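Side-chain contacts in lipase (Pelosinus fermentans, PDB 5AH0), which hydrolyses ester bonds as a lipase and also breaks down the polyester poly(butylene adipate-co-terephthalate): residues F178-V183 and V222-I227; L239-A244 and Y297-Q302; P285-F290 and D356-C361; R292-Y297 and V317-S322; G303-I306 and S310-P313. All blocks are in the same frame, centred on the assembly; numbering follows the deposited sequence.

Interaction 1. Residues F178-V183 and V222-I227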
# COMPACT_ATOMS: atom_id res chain seq x y z
N PHE A 178 -5.95 4.09 15.23
CA PHE A 178 -5.52 2.87 14.59
C PHE A 178 -4.00 2.84 14.44
O PHE A 178 -3.37 1.82 14.68
CB PHE A 178 -6.16 2.69 13.23
CG PHE A 178 -5.74 1.43 12.55
CD1 PHE A 178 -6.31 0.23 12.91
CD2 PHE A 178 -4.71 1.43 11.62
CE1 PHE A 178 -5.89 -0.95 12.33
CE2 PHE A 178 -4.28 0.25 11.03
CZ PHE A 178 -4.87 -0.93 11.39
N ALA A 179 -3.42 3.95 14.02
CA ALA A 179 -1.98 3.98 13.82
C ALA A 179 -1.26 3.70 15.13
O ALA A 179 -0.45 2.77 15.21
CB ALA A 179 -1.55 5.31 13.24
N LYS A 180 -1.57 4.51 16.15
CA LYS A 180 -0.96 4.34 17.46
C LYS A 180 -1.08 2.90 17.95
O LYS A 180 -0.10 2.30 18.39
CB LYS A 180 -1.61 5.28 18.47
CG LYS A 180 -1.23 6.74 18.29
CD LYS A 180 -2.27 7.65 18.92
CE LYS A 180 -1.68 9.02 19.21
NZ LYS A 180 -2.71 9.99 19.64
N ASN A 181 -2.27 2.33 17.84
CA ASN A 181 -2.48 0.98 18.35
C ASN A 181 -1.75 -0.09 17.54
O ASN A 181 -1.33 -1.10 18.09
CB ASN A 181 -3.97 0.66 18.39
CG ASN A 181 -4.63 1.24 19.62
OD1 ASN A 181 -4.48 0.71 20.73
ND2 ASN A 181 -5.38 2.33 19.44
N LEU A 182 -1.57 0.14 16.24
CA LEU A 182 -0.81 -0.83 15.46
C LEU A 182 0.64 -0.88 15.91
O LEU A 182 1.21 -1.95 16.05
CB LEU A 182 -0.88 -0.51 13.97
CG LEU A 182 -0.08 -1.56 13.18
CD1 LEU A 182 -0.95 -2.31 12.22
CD2 LEU A 182 1.11 -0.94 12.47
N VAL A 183 1.26 0.27 16.15
CA VAL A 183 2.63 0.29 16.64
C VAL A 183 2.70 -0.37 18.00
O VAL A 183 3.55 -1.22 18.25
CB VAL A 183 3.20 1.71 16.76
CG1 VAL A 183 4.63 1.67 17.29
CG2 VAL A 183 3.15 2.39 15.42
N VAL A 222 4.15 12.54 16.39
CA VAL A 222 3.80 12.47 14.98
C VAL A 222 2.32 12.73 14.71
O VAL A 222 1.98 13.54 13.84
CB VAL A 222 4.16 11.10 14.38
CG1 VAL A 222 3.44 10.87 13.05
CG2 VAL A 222 5.68 10.96 14.25
N PHE A 223 1.45 12.07 15.46
CA PHE A 223 0.01 12.12 15.19
C PHE A 223 -0.72 13.21 15.99
O PHE A 223 -1.94 13.38 15.87
CB PHE A 223 -0.61 10.74 15.46
CG PHE A 223 -0.13 9.69 14.51
CD1 PHE A 223 -0.70 9.56 13.25
CD2 PHE A 223 0.92 8.85 14.85
CE1 PHE A 223 -0.25 8.61 12.36
CE2 PHE A 223 1.38 7.89 13.96
CZ PHE A 223 0.79 7.77 12.71
N ASN A 224 0.02 13.96 16.79
CA ASN A 224 -0.54 15.14 17.44
C ASN A 224 -0.05 16.38 16.71
O ASN A 224 -0.20 17.50 17.19
CB ASN A 224 -0.15 15.20 18.92
CG ASN A 224 -0.70 14.03 19.71
OD1 ASN A 224 -1.31 13.11 19.15
ND2 ASN A 224 -0.48 14.06 21.02
N SER A 225 0.55 16.17 15.55
CA SER A 225 1.04 17.27 14.73
C SER A 225 -0.08 18.01 14.01
O SER A 225 -1.13 17.44 13.72
CB SER A 225 2.05 16.76 13.71
OG SER A 225 2.40 17.79 12.81
N ALA A 226 0.15 19.28 13.72
CA ALA A 226 -0.83 20.10 13.04
C ALA A 226 -0.97 19.71 11.58
O ALA A 226 -1.98 19.99 10.94
CB ALA A 226 -0.46 21.58 13.16
N ILE A 227 0.06 19.04 11.07
CA ILE A 227 0.14 18.70 9.65
C ILE A 227 -1.09 17.95 9.14
O ILE A 227 -1.55 18.20 8.03
CB ILE A 227 1.39 17.85 9.36
CG1 ILE A 227 2.64 18.55 9.87
CG2 ILE A 227 1.52 17.61 7.88
CD1 ILE A 227 2.99 19.80 9.12
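Helix 173-190 runs past the C-terminal end of helix 215-223, and the two helices come nearest, by CA atoms, between K180 and F223, whose CA atoms are 8.2 Å apart. This is helix-to-helix packing in the alpha-helical insertion between strands 153-159 and 258-265 of the alpha/beta-hydrolase fold, where related lipases often carry their lid. The central pair is A179 with F223. The leading ring atom is F223 CZ, 3.4 Å from A179 CB; F223 CE1 and F223 CE2 lie a little further from the same methyl. The approach is oblique to the ring plane. With F223 CG beside its own backbone N (chi1 -66°), the ring leaves the end of its helix directed at the neighbouring one, and the methyl is small enough to let it come close. V222 CG1 lies over one face, 3.7 Å above the plane and displaced toward the rim. F200 meets the same ring edge-to-face, while the W228 ring meets it with its plane nearly parallel. K180 takes a second position: its extended chain runs beside the aromatic residue, with K180 CE 4.3 Å from F223 CB, and the side chain also touches T219 and N220. Beyond F223 the helix ends, N224 being the first residue with non-helical torsions. S225 precedes the turn into the next helix: its OG accepts from I227 N at 3.2 Å in a nearly straight capping bond.

Interaction 2. Residues L239-A244 and Y297-Q302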
# COMPACT_ATOMS: atom_id res chain seq x y z
N LEU A 239 -6.54 7.93 1.97
CA LEU A 239 -7.27 6.73 2.36
C LEU A 239 -8.77 6.96 2.48
O LEU A 239 -9.55 6.01 2.45
CB LEU A 239 -6.73 6.19 3.69
CG LEU A 239 -5.36 5.53 3.56
CD1 LEU A 239 -4.82 5.14 4.93
CD2 LEU A 239 -5.48 4.31 2.66
N SER A 240 -9.16 8.22 2.62
CA SER A 240 -10.57 8.55 2.78
C SER A 240 -11.34 8.36 1.48
O SER A 240 -10.76 8.32 0.39
CB SER A 240 -10.74 9.98 3.28
OG SER A 240 -10.32 10.92 2.31
N THR A 241 -12.66 8.26 1.61
CA THR A 241 -13.54 8.18 0.46
C THR A 241 -13.40 9.45 -0.38
O THR A 241 -13.51 9.42 -1.61
CB THR A 241 -14.99 8.02 0.90
OG1 THR A 241 -15.34 9.10 1.78
CG2 THR A 241 -15.16 6.71 1.64
N ASP A 242 -13.11 10.55 0.30
CA ASP A 242 -12.98 11.85 -0.34
C ASP A 242 -11.71 11.95 -1.17
O ASP A 242 -11.74 12.43 -2.30
CB ASP A 242 -12.98 12.95 0.71
CG ASP A 242 -14.10 12.80 1.71
OD1 ASP A 242 -15.27 12.70 1.27
OD2 ASP A 242 -13.80 12.74 2.92
N GLY A 243 -10.60 11.49 -0.61
CA GLY A 243 -9.33 11.55 -1.31
C GLY A 243 -9.12 10.49 -2.38
O GLY A 243 -8.50 10.75 -3.41
N ALA A 244 -9.65 9.30 -2.14
CA ALA A 244 -9.47 8.20 -3.09
C ALA A 244 -10.18 8.56 -4.38
O ALA A 244 -9.66 8.37 -5.49
CB ALA A 244 -9.99 6.90 -2.51
N TYR A 297 -20.66 2.42 10.63
CA TYR A 297 -20.54 3.80 10.17
C TYR A 297 -21.31 4.03 8.88
O TYR A 297 -21.02 3.42 7.86
CB TYR A 297 -19.07 4.18 9.99
CG TYR A 297 -18.89 5.58 9.48
CD1 TYR A 297 -18.86 6.66 10.36
CD2 TYR A 297 -18.74 5.84 8.13
CE1 TYR A 297 -18.70 7.95 9.91
CE2 TYR A 297 -18.57 7.13 7.65
CZ TYR A 297 -18.55 8.19 8.55
OH TYR A 297 -18.38 9.48 8.09
N THR A 298 -22.31 4.91 8.93
CA THR A 298 -23.02 5.32 7.72
C THR A 298 -23.00 6.85 7.60
O THR A 298 -22.74 7.56 8.56
CB THR A 298 -24.48 4.81 7.69
OG1 THR A 298 -25.19 5.31 8.83
CG2 THR A 298 -24.50 3.29 7.70
N ARG A 299 -23.25 7.35 6.40
CA ARG A 299 -23.24 8.79 6.18
C ARG A 299 -23.99 9.17 4.93
O ARG A 299 -23.75 8.62 3.85
CB ARG A 299 -21.81 9.30 6.10
CG ARG A 299 -21.70 10.79 6.03
CD ARG A 299 -20.29 11.18 5.75
NE ARG A 299 -19.89 10.82 4.40
CZ ARG A 299 -18.74 10.23 4.09
NH1 ARG A 299 -17.88 9.91 5.04
NH2 ARG A 299 -18.47 9.95 2.82
N ASN A 300 -24.88 10.14 5.07
CA ASN A 300 -25.70 10.61 3.97
C ASN A 300 -25.59 12.12 3.86
O ASN A 300 -26.53 12.84 4.17
CB ASN A 300 -27.16 10.21 4.17
CG ASN A 300 -27.98 10.31 2.90
OD1 ASN A 300 -27.44 10.19 1.80
ND2 ASN A 300 -29.28 10.57 3.04
N GLU A 301 -24.41 12.59 3.47
CA GLU A 301 -24.20 14.02 3.34
C GLU A 301 -24.00 14.40 1.88
O GLU A 301 -23.46 13.63 1.09
CB GLU A 301 -23.01 14.48 4.18
CG GLU A 301 -23.22 14.23 5.66
CD GLU A 301 -21.95 14.43 6.48
OE1 GLU A 301 -20.96 14.97 5.93
OE2 GLU A 301 -21.94 14.01 7.66
N GLN A 302 -24.42 15.60 1.54
CA GLN A 302 -24.29 16.08 0.18
C GLN A 302 -22.84 16.49 -0.10
O GLN A 302 -22.17 17.07 0.76
CB GLN A 302 -25.29 17.22 -0.06
CG GLN A 302 -25.29 18.29 1.02
CD GLN A 302 -26.36 19.35 0.80
OE1 GLN A 302 -27.09 19.30 -0.19
NE2 GLN A 302 -26.47 20.29 1.73
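T241 and D242, in the first turn of helix 241-250, face the guanidinium group of R299 from the loop that follows helix 288-294. Just ahead of them S240 holds the N-cap position, its OG accepting from G243 N at 3.0 Å; this fixes the start of the helix and so places the two residues after it. T241 then makes the one hydrogen bond across the contact. R299 NH2 donates to T241 OG1 at 3.4 Å, a weak bond but a fairly straight one (163°), with the oxygen at the edge of the guanidinium and near its plane. The stronger partners lie elsewhere: T241 OG1 is bonded to D170 OD2, which also forms a salt bridge with R299 NH1, and R299 NH2 is bonded to V305 O. D242 comes next. Its OD1 is 4.5 Å from R299 NH2 and well out of the guanidinium plane, so only charge attraction acts there, while its OD2 pairs with R304 NH2. On the arginine's own side, R299 NH1 donates to Y297 OH at 3.1 Å, the hydroxyl standing 17° out of the guanidinium plane. The side chain reaches this spot by bending at chi3 (70°), which swings its end back toward the tyrosine. R299 is therefore a buried cation joining the helix start, helix 167-170 and its own loop in this part of the alpha/beta-hydrolase structure. The two carboxylates of D170 and D242 probably offset its charge and that of nearby R304, making the cluster electrostatically favourable despite its burial.

Interaction 3. Residues P285-F290 and D356-C361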
# COMPACT_ATOMS: atom_id res chain seq x y z
N PRO A 285 -8.54 -9.06 19.77
CA PRO A 285 -7.69 -8.89 18.58
C PRO A 285 -7.58 -7.39 18.21
O PRO A 285 -8.55 -6.66 18.47
CB PRO A 285 -8.43 -9.68 17.50
CG PRO A 285 -9.14 -10.77 18.28
CD PRO A 285 -9.59 -10.08 19.58
N LEU A 286 -6.46 -6.95 17.62
CA LEU A 286 -6.26 -5.54 17.25
C LEU A 286 -7.42 -4.99 16.43
O LEU A 286 -7.91 -3.90 16.69
CB LEU A 286 -4.95 -5.37 16.46
CG LEU A 286 -4.62 -3.96 15.94
CD1 LEU A 286 -4.55 -2.97 17.11
CD2 LEU A 286 -3.29 -3.92 15.19
N LEU A 287 -7.86 -5.75 15.44
CA LEU A 287 -8.84 -5.26 14.49
C LEU A 287 -10.28 -5.26 14.99
O LEU A 287 -11.19 -4.80 14.28
CB LEU A 287 -8.76 -6.10 13.21
CG LEU A 287 -7.41 -6.02 12.49
CD1 LEU A 287 -7.47 -6.83 11.22
CD2 LEU A 287 -7.08 -4.57 12.19
N TYR A 288 -10.51 -5.79 16.20
CA TYR A 288 -11.87 -5.94 16.69
C TYR A 288 -12.66 -4.61 16.78
O TYR A 288 -13.75 -4.51 16.23
CB TYR A 288 -11.88 -6.65 18.05
CG TYR A 288 -13.27 -6.73 18.64
CD1 TYR A 288 -14.22 -7.61 18.14
CD2 TYR A 288 -13.64 -5.90 19.70
CE1 TYR A 288 -15.51 -7.67 18.68
CE2 TYR A 288 -14.92 -5.95 20.25
CZ TYR A 288 -15.85 -6.84 19.74
OH TYR A 288 -17.11 -6.89 20.28
N PRO A 289 -12.12 -3.60 17.47
CA PRO A 289 -12.93 -2.38 17.53
C PRO A 289 -13.03 -1.66 16.18
O PRO A 289 -14.04 -1.03 15.90
CB PRO A 289 -12.17 -1.51 18.55
CG PRO A 289 -10.75 -1.94 18.40
CD PRO A 289 -10.81 -3.43 18.14
N PHE A 290 -11.99 -1.75 15.36
CA PHE A 290 -12.01 -1.06 14.07
C PHE A 290 -13.00 -1.70 13.09
O PHE A 290 -13.75 -0.98 12.43
CB PHE A 290 -10.59 -1.00 13.51
CG PHE A 290 -9.64 -0.32 14.45
CD1 PHE A 290 -9.76 1.04 14.70
CD2 PHE A 290 -8.69 -1.04 15.16
CE1 PHE A 290 -8.93 1.67 15.61
CE2 PHE A 290 -7.86 -0.41 16.07
CZ PHE A 290 -7.98 0.94 16.29
N ASP A 356 -9.19 -11.52 7.42
CA ASP A 356 -9.15 -10.11 7.82
C ASP A 356 -7.92 -9.42 7.22
O ASP A 356 -7.14 -10.04 6.48
CB ASP A 356 -9.24 -9.91 9.35
CG ASP A 356 -8.02 -10.43 10.13
OD1 ASP A 356 -6.86 -10.27 9.70
OD2 ASP A 356 -8.26 -10.98 11.24
N HIS A 357 -7.75 -8.14 7.52
CA HIS A 357 -6.76 -7.33 6.84
C HIS A 357 -5.32 -7.81 7.00
O HIS A 357 -4.56 -7.84 6.02
CB HIS A 357 -6.84 -5.89 7.34
CG HIS A 357 -6.23 -4.90 6.41
ND1 HIS A 357 -6.77 -4.61 5.18
CD2 HIS A 357 -5.13 -4.11 6.54
CE1 HIS A 357 -6.04 -3.68 4.59
NE2 HIS A 357 -5.04 -3.37 5.39
N MET A 358 -4.93 -8.20 8.21
CA MET A 358 -3.57 -8.67 8.44
C MET A 358 -3.39 -10.11 8.00
O MET A 358 -2.27 -10.51 7.66
CB MET A 358 -3.17 -8.53 9.90
CG MET A 358 -3.28 -7.11 10.42
SD MET A 358 -2.40 -5.98 9.34
CE MET A 358 -0.71 -6.37 9.75
N ASP A 359 -4.49 -10.88 8.01
CA ASP A 359 -4.49 -12.24 7.48
C ASP A 359 -3.91 -12.20 6.06
O ASP A 359 -3.14 -13.08 5.66
CB ASP A 359 -5.91 -12.83 7.42
CG ASP A 359 -6.42 -13.38 8.78
OD1 ASP A 359 -5.61 -13.78 9.64
OD2 ASP A 359 -7.68 -13.43 8.95
N ALA A 360 -4.29 -11.17 5.32
CA ALA A 360 -4.07 -11.12 3.89
C ALA A 360 -2.60 -11.01 3.53
O ALA A 360 -2.20 -11.45 2.45
CB ALA A 360 -4.84 -9.96 3.27
N CYS A 361 -1.80 -10.45 4.43
CA CYS A 361 -0.36 -10.38 4.18
C CYS A 361 0.38 -11.39 5.05
O CYS A 361 1.60 -11.38 5.11
CB CYS A 361 0.18 -8.96 4.40
SG CYS A 361 0.02 -8.26 6.09
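L287 puts a single methyl, CD1, against the chain around H357 in the histidine loop of the alpha/beta-hydrolase fold. H357 is bonded through ND1 to D315 and through NE2 to S114, an arrangement consistent with the catalytic triad of a lipase. L287 sits within a type I turn from P285 to Y288, just before helix 288-294. Its CG lies beside the backbone N (chi1 -62°) and CD1 continues outward, reaching D356 CG at 3.8 Å and H357 CB at 4.0 Å; M358 CG is the third neighbour across the contact, at 4.3 Å from L287 CD1. The methyl touches D356 at the carboxylate, CG and OD1, so the leucine packs on a polar group already occupied by other bonds. D356 has its CG between the backbone N and carbonyl carbon (chi1 67°), which folds the carboxylate back over the following turn. There it forms an Asx motif: D359 N donates to D356 OD1 at 3.0 Å, nearly along the C-O axis, and M358 N adds a weak bond to that oxygen. D356 and D359 exchange bonds in both directions, for D356 N donates to D359 OD2 at 2.9 Å, meeting that oxygen on its anti side, 22° out of the carboxylate plane.

Interaction 4. Residues R292-Y297 and V317-S322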
# COMPACT_ATOMS: atom_id res chain seq x y z
N ARG A 292 -15.71 -3.26 14.01
CA ARG A 292 -17.04 -2.89 14.48
C ARG A 292 -17.36 -1.45 14.15
O ARG A 292 -18.49 -1.13 13.78
CB ARG A 292 -17.18 -3.14 15.99
CG ARG A 292 -17.27 -4.63 16.32
CD ARG A 292 -17.64 -4.92 17.76
NE ARG A 292 -19.08 -5.02 18.00
CZ ARG A 292 -19.79 -4.08 18.60
NH1 ARG A 292 -19.18 -2.97 19.02
NH2 ARG A 292 -21.09 -4.25 18.78
N PHE A 293 -16.37 -0.57 14.27
CA PHE A 293 -16.59 0.82 13.92
C PHE A 293 -16.99 0.94 12.45
O PHE A 293 -17.97 1.59 12.14
CB PHE A 293 -15.36 1.70 14.19
CG PHE A 293 -15.54 3.11 13.70
CD1 PHE A 293 -16.20 4.05 14.48
CD2 PHE A 293 -15.10 3.47 12.43
CE1 PHE A 293 -16.40 5.35 14.02
CE2 PHE A 293 -15.29 4.77 11.96
CZ PHE A 293 -15.94 5.72 12.75
N ILE A 294 -16.21 0.34 11.56
CA ILE A 294 -16.48 0.43 10.12
C ILE A 294 -17.82 -0.20 9.77
O ILE A 294 -18.56 0.31 8.91
CB ILE A 294 -15.38 -0.25 9.29
CG1 ILE A 294 -14.04 0.44 9.54
CG2 ILE A 294 -15.70 -0.19 7.78
CD1 ILE A 294 -12.88 -0.27 8.93
N GLY A 295 -18.15 -1.29 10.44
CA GLY A 295 -19.39 -2.00 10.18
C GLY A 295 -20.64 -1.29 10.67
O GLY A 295 -21.74 -1.77 10.43
N SER A 296 -20.48 -0.16 11.36
CA SER A 296 -21.64 0.57 11.88
C SER A 296 -21.66 2.03 11.41
O SER A 296 -22.55 2.79 11.76
CB SER A 296 -21.66 0.52 13.41
OG SER A 296 -20.58 1.23 13.98
N TYR A 297 -20.66 2.42 10.63
CA TYR A 297 -20.54 3.80 10.17
C TYR A 297 -21.31 4.03 8.88
O TYR A 297 -21.02 3.42 7.86
CB TYR A 297 -19.07 4.18 9.99
CG TYR A 297 -18.89 5.58 9.48
CD1 TYR A 297 -18.86 6.66 10.36
CD2 TYR A 297 -18.74 5.84 8.13
CE1 TYR A 297 -18.70 7.95 9.91
CE2 TYR A 297 -18.57 7.13 7.65
CZ TYR A 297 -18.55 8.19 8.55
OH TYR A 297 -18.38 9.48 8.09
N VAL A 317 -10.12 -3.14 8.47
CA VAL A 317 -9.45 -1.90 8.14
C VAL A 317 -10.05 -1.25 6.91
O VAL A 317 -10.14 -0.04 6.85
CB VAL A 317 -7.93 -2.12 7.91
CG1 VAL A 317 -7.29 -0.83 7.41
CG2 VAL A 317 -7.23 -2.58 9.19
N VAL A 318 -10.49 -2.05 5.95
CA VAL A 318 -10.99 -1.51 4.68
C VAL A 318 -12.36 -2.08 4.31
O VAL A 318 -12.58 -3.28 4.44
CB VAL A 318 -10.01 -1.81 3.53
CG1 VAL A 318 -10.49 -1.19 2.23
CG2 VAL A 318 -8.63 -1.29 3.88
N ASN A 319 -13.29 -1.22 3.87
CA ASN A 319 -14.58 -1.70 3.38
C ASN A 319 -14.40 -2.68 2.21
O ASN A 319 -13.64 -2.40 1.28
CB ASN A 319 -15.45 -0.53 2.94
CG ASN A 319 -15.42 0.61 3.93
OD1 ASN A 319 -14.41 1.31 4.04
ND2 ASN A 319 -16.54 0.83 4.64
N THR A 320 -15.13 -3.80 2.24
CA THR A 320 -15.01 -4.82 1.20
C THR A 320 -15.40 -4.28 -0.17
O THR A 320 -14.78 -4.60 -1.16
CB THR A 320 -15.90 -6.03 1.52
OG1 THR A 320 -15.55 -6.56 2.80
CG2 THR A 320 -15.70 -7.11 0.49
N ILE A 321 -16.41 -3.43 -0.21
CA ILE A 321 -16.94 -2.90 -1.47
C ILE A 321 -15.89 -2.06 -2.20
O ILE A 321 -16.02 -1.81 -3.40
CB ILE A 321 -18.23 -2.06 -1.25
CG1 ILE A 321 -18.95 -1.79 -2.58
CG2 ILE A 321 -17.93 -0.77 -0.54
CD1 ILE A 321 -20.20 -0.94 -2.42
N SER A 322 -14.87 -1.61 -1.49
CA SER A 322 -13.91 -0.68 -2.06
C SER A 322 -12.74 -1.37 -2.78
O SER A 322 -11.90 -0.70 -3.40
CB SER A 322 -13.39 0.26 -0.97
OG SER A 322 -12.39 1.14 -1.46
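I294 supplies the apolar side of this contact, its two methyls reaching different parts of the strip 317-319. The CD1 methyl is laid against the backbone: it is 3.4 Å from V317 O and 3.6 Å from V317 C, close to the peptide that leads into V318. CG2 goes instead to the amide end of N319, standing 3.4 Å from N319 ND2 and 3.9 Å from N319 CG. The branching explains the division. CG1 lies beside the backbone N (chi1 -61°) with the chain extended to CD1, while CG2 is on the carbonyl-carbon side. The side chains of V317 and V318 leave their CA atoms away from I294, and V317 turns instead to L287, H357 and F178.

In the alpha/beta-hydrolase fold this packing sets the end of helix 288-294 against the segment that follows D315. D315 OD1 accepts from both V317 N and V318 N, tying the acid's carboxylate to the same backbone that I294 covers.

The polar bonds stay on either segment or run outside the pair. N319 ND2 donates to W311 O and N319 OD1 accepts from T167 N, so both ends of the amide are held and its rotation is fixed where CG2 rests on it. N319 O in turn accepts from S322 N at 3.1 Å, over the start of the 3-10 turn 320-322. On the other segment, S296 N donates to F293 O at 3.2 Å.

Interaction 5. Residues G303-I306 and S310-P313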
# COMPACT_ATOMS: atom_id res chain seq x y z
N GLY A 303 -22.35 16.13 -1.27
CA GLY A 303 -20.99 16.46 -1.66
C GLY A 303 -19.96 15.38 -1.35
O GLY A 303 -18.89 15.35 -1.95
N ARG A 304 -20.29 14.49 -0.42
CA ARG A 304 -19.38 13.38 -0.10
C ARG A 304 -19.97 12.06 -0.56
O ARG A 304 -21.17 11.96 -0.79
CB ARG A 304 -19.09 13.33 1.40
CG ARG A 304 -18.21 14.46 1.91
CD ARG A 304 -18.00 14.35 3.41
NE ARG A 304 -16.74 13.70 3.76
CZ ARG A 304 -16.49 13.16 4.95
NH1 ARG A 304 -17.43 13.19 5.88
NH2 ARG A 304 -15.32 12.58 5.20
N VAL A 305 -19.12 11.04 -0.68
CA VAL A 305 -19.56 9.69 -1.03
C VAL A 305 -20.60 9.21 -0.03
O VAL A 305 -20.37 9.25 1.18
CB VAL A 305 -18.38 8.72 -1.07
CG1 VAL A 305 -18.85 7.28 -1.34
CG2 VAL A 305 -17.35 9.17 -2.10
N ILE A 306 -21.75 8.76 -0.53
CA ILE A 306 -22.81 8.31 0.36
C ILE A 306 -22.47 6.92 0.88
O ILE A 306 -22.15 6.01 0.10
CB ILE A 306 -24.20 8.29 -0.32
CG1 ILE A 306 -24.89 9.66 -0.23
CG2 ILE A 306 -25.12 7.28 0.35
CD1 ILE A 306 -24.20 10.80 -0.97
N SER A 310 -24.29 -1.19 2.17
CA SER A 310 -23.38 -1.96 1.33
C SER A 310 -21.91 -1.69 1.68
O SER A 310 -21.04 -2.43 1.26
CB SER A 310 -23.65 -1.68 -0.15
OG SER A 310 -23.21 -0.39 -0.54
N TRP A 311 -21.65 -0.63 2.45
CA TRP A 311 -20.29 -0.30 2.89
C TRP A 311 -19.90 -0.94 4.21
O TRP A 311 -18.73 -0.93 4.60
CB TRP A 311 -20.11 1.20 3.00
CG TRP A 311 -19.90 1.84 1.69
CD1 TRP A 311 -20.85 2.10 0.75
CD2 TRP A 311 -18.66 2.32 1.16
NE1 TRP A 311 -20.28 2.70 -0.34
CE2 TRP A 311 -18.93 2.85 -0.11
CE3 TRP A 311 -17.35 2.34 1.64
CZ2 TRP A 311 -17.93 3.40 -0.92
CZ3 TRP A 311 -16.36 2.89 0.84
CH2 TRP A 311 -16.66 3.41 -0.43
N LYS A 312 -20.87 -1.48 4.93
CA LYS A 312 -20.59 -2.05 6.24
C LYS A 312 -19.67 -3.29 6.23
O LYS A 312 -18.84 -3.43 7.12
CB LYS A 312 -21.90 -2.37 6.96
CG LYS A 312 -22.65 -1.13 7.44
CD LYS A 312 -23.97 -1.49 8.09
CE LYS A 312 -24.66 -0.26 8.67
NZ LYS A 312 -26.05 -0.55 9.16
N PRO A 313 -19.80 -4.18 5.23
CA PRO A 313 -18.87 -5.31 5.35
C PRO A 313 -17.42 -4.87 5.16
O PRO A 313 -17.15 -4.05 4.29
CB PRO A 313 -19.31 -6.27 4.23
CG PRO A 313 -20.71 -5.85 3.89
CD PRO A 313 -20.74 -4.36 4.10
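V305 and W311 touch through one pair of atoms, V305 CG1 and W311 CZ2, 4.0 Å apart, inside the long irregular excursion that the alpha/beta-hydrolase chain makes between helix 288-294 and strand 334-336. The two side chains cross at about a right angle, and the methyl approaches the indole obliquely. Next to it comes the backbone of I306: its O is 3.8 Å from W311 NE1, a neighbour with no hydrogen bond formed, while the I306 side chain starts off away from the tryptophan. Torsions direct the methyl and the indole at each other: V305 CG1 stands anti to the backbone N (chi1 176°), and the indole leaves the end of a 3-10 turn with CG beside its backbone N (chi1 -79°). A second shell surrounds the pair. T241 of helix 241-250 touches both V305 and W311; R245 and I328 also lie against V305, and I321 against W311. At the far end G303 turns the chain with a positive phi (94°), where a CB would press on Q302 O, and its own O accepts from R245 NH2.

Interaction 1 comes first along the chain, in the helical insertion, and touches interaction 3 through F178 against F290 and L287, with centres 18 Å apart. Interactions 3 and 4 both use helix 288-294. Their centres are about 12 Å apart, and H357 packs on V318 between them. Interaction 5 lies within the sequence span of interaction 4, which in turn lies within that of interaction 3, while interaction 2 alternates with both 3 and 4 and shares Y297 with the latter. Interactions 2 and 5 are neighbours, about 6 Å between centres. The series thus runs from the insertion, past the probable triad histidine, to a peripheral loop held to helix 241-250.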